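Local coordinates for general secretion pathway protein F (Vibrio cholerae, PDB 3C1Q) that probably forms part of the inner membrane complex of the type II secretion system, which exports toxins and proteases from the periplasm, at residues 51-56 with 69-74. Residues are numbered along the deposited sequence; the frame is centred on the assembly and turned at random.
Sequences LVAVRA and GDYPHV
Helix 45-59, through Ala53 and Val54, meets Tyr71 of the irregular segment 69-74 with the two backbones well apart: the nearest pair of CA atoms, those of Val54 and Asp70, stands 8.5 Å apart. This is a helix-to-loop contact inside the all-helical first cytoplasmic domain of EpsF, a bundle of helices in which segment 69-74 lies in the loop between helix 64-68 and helix 77-89. It illustrates how one long aromatic side chain can span the gap between a connecting loop and a neighbouring helix, with no hydrogen bond between 51-56 and 69-74. Tyr71 is the residue that does so. Its CG lies anti to the carbonyl carbon and beside the backbone N (chi1 -51°), which carries the ring across the gap to the helix. Val54 approaches the ring obliquely, and the two side chains run past one another in opposite senses. The branch that touches is CG2, 3.8 Å from Tyr71 CE2 and 4.2 Å from Tyr71 CD2, so the methyl group lies by the CD2-CE2 bond, nearer CE2. The torsion of Val54 (chi1 171°) sets CG1 anti to the backbone N and leaves CG2 beside that N, the branch used here. Val54 is buried, and its side chain also touches Leu64 and Ser67 of helix 64-68, while Tyr71 leans on Met50, one turn before Val54 on helix 45-59. Next to Tyr71 in sequence, Asp70 OD2 makes a salt bridge with Lys57 NZ, a second, charged tie between this loop and the same helix. The contact is modest, burying 103 Å² in all, and is apolar apart from the phenol oxygen: at the far end of the ring, Tyr71 OH comes to 3.4 Å from the methyl carbon CB of Ala53.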
loop_
_atom_site.group_PDB
_atom_site.type_symbol
_atom_site.label_atom_id
_atom_site.label_comp_id
_atom_site.label_asym_id
_atom_site.label_seq_id
_atom_site.Cartn_x
_atom_site.Cartn_y
_atom_site.Cartn_z
ATOM N N LEU B 51 -13.235 4.284 9.307
ATOM C CA LEU B 51 -13.398 4.052 7.860
ATOM C C LEU B 51 -14.787 3.523 7.492
ATOM O O LEU B 51 -15.358 3.913 6.466
ATOM C CB LEU B 51 -12.291 3.144 7.338
ATOM C CG LEU B 51 -10.916 3.827 7.369
ATOM C CD1 LEU B 51 -9.820 2.822 7.068
ATOM C CD2 LEU B 51 -10.869 5.020 6.412
ATOM N N VAL B 52 -15.359 2.681 8.342
ATOM C CA VAL B 52 -16.709 2.187 8.103
ATOM C C VAL B 52 -17.700 3.355 8.196
ATOM O O VAL B 52 -18.618 3.472 7.373
ATOM C CB VAL B 52 -17.047 1.041 9.092
ATOM C CG1 VAL B 52 -18.534 0.681 9.072
ATOM C CG2 VAL B 52 -16.223 -0.195 8.748
ATOM N N ALA B 53 -17.497 4.227 9.178
ATOM C CA ALA B 53 -18.360 5.382 9.381
ATOM C C ALA B 53 -18.264 6.350 8.201
ATOM O O ALA B 53 -19.268 6.836 7.714
ATOM C CB ALA B 53 -18.003 6.100 10.708
ATOM N N VAL B 54 -17.040 6.613 7.750
ATOM C CA VAL B 54 -16.817 7.457 6.582
ATOM C C VAL B 54 -17.467 6.836 5.339
ATOM O O VAL B 54 -18.118 7.543 4.543
ATOM C CB VAL B 54 -15.296 7.709 6.373
ATOM C CG1 VAL B 54 -15.015 8.397 5.038
ATOM C CG2 VAL B 54 -14.750 8.582 7.536
ATOM N N ARG B 55 -17.294 5.531 5.167
ATOM C CA ARG B 55 -17.929 4.828 4.053
ATOM C C ARG B 55 -19.443 4.961 4.089
ATOM O O ARG B 55 -20.073 5.209 3.053
ATOM C CB ARG B 55 -17.576 3.353 4.028
ATOM C CG ARG B 55 -18.089 2.722 2.732
ATOM C CD ARG B 55 -18.105 1.240 2.707
ATOM N NE ARG B 55 -19.150 0.826 1.769
ATOM C CZ ARG B 55 -19.920 -0.252 1.905
ATOM N NH1 ARG B 55 -20.862 -0.503 0.998
ATOM N NH2 ARG B 55 -19.751 -1.093 2.926
ATOM N N ALA B 56 -20.024 4.768 5.273
ATOM C CA ALA B 56 -21.469 4.885 5.430
ATOM C C ALA B 56 -21.915 6.272 4.944
ATOM O O ALA B 56 -22.845 6.389 4.131
ATOM C CB ALA B 56 -21.866 4.643 6.869
ATOM N N GLY B 69 -14.190 15.400 7.900
ATOM C CA GLY B 69 -14.287 16.472 8.869
ATOM C C GLY B 69 -14.782 16.043 10.236
ATOM O O GLY B 69 -14.632 16.783 11.204
ATOM N N ASP B 70 -15.390 14.861 10.316
ATOM C CA ASP B 70 -15.712 14.259 11.612
ATOM C C ASP B 70 -14.471 13.737 12.378
ATOM O O ASP B 70 -14.575 13.392 13.555
ATOM C CB ASP B 70 -16.755 13.152 11.437
ATOM C CG ASP B 70 -18.114 13.679 10.966
ATOM O OD1 ASP B 70 -18.320 14.906 10.934
ATOM O OD2 ASP B 70 -18.979 12.854 10.606
ATOM N N TYR B 71 -13.307 13.687 11.729
ATOM C CA TYR B 71 -12.062 13.239 12.369
ATOM C C TYR B 71 -10.919 14.206 12.046
ATOM O O TYR B 71 -9.930 13.811 11.415
ATOM C CB TYR B 71 -11.691 11.823 11.898
ATOM C CG TYR B 71 -12.824 10.855 12.036
ATOM C CD1 TYR B 71 -13.005 10.111 13.188
ATOM C CD2 TYR B 71 -13.752 10.720 11.007
ATOM C CE1 TYR B 71 -14.085 9.254 13.312
ATOM C CE2 TYR B 71 -14.812 9.867 11.113
ATOM C CZ TYR B 71 -14.987 9.145 12.269
ATOM O OH TYR B 71 -16.066 8.303 12.347
ATOM N N PRO B 72 -11.036 15.466 12.501
ATOM C CA PRO B 72 -10.072 16.523 12.192
ATOM C C PRO B 72 -8.736 16.312 12.910
ATOM O O PRO B 72 -7.716 16.872 12.501
ATOM C CB PRO B 72 -10.779 17.787 12.689
ATOM C CG PRO B 72 -11.625 17.323 13.810
ATOM C CD PRO B 72 -12.104 15.956 13.393
ATOM N N HIS B 73 -8.766 15.501 13.965
ATOM C CA HIS B 73 -7.583 15.012 14.663
ATOM C C HIS B 73 -6.771 13.959 13.876
ATOM O O HIS B 73 -5.630 13.669 14.228
ATOM C CB HIS B 73 -8.001 14.480 16.049
ATOM C CG HIS B 73 -8.912 13.287 15.999
ATOM N ND1 HIS B 73 -10.072 13.255 15.249
ATOM C CD2 HIS B 73 -8.832 12.086 16.620
ATOM C CE1 HIS B 73 -10.651 12.079 15.394
ATOM N NE2 HIS B 73 -9.919 11.350 16.218
ATOM N N VAL B 74 -7.352 13.413 12.805
ATOM C CA VAL B 74 -6.671 12.443 11.946
ATOM C C VAL B 74 -6.379 13.047 10.587
ATOM O O VAL B 74 -5.274 12.900 10.069
ATOM C CB VAL B 74 -7.517 11.163 11.765
ATOM C CG1 VAL B 74 -6.895 10.252 10.716
ATOM C CG2 VAL B 74 -7.676 10.453 13.105
#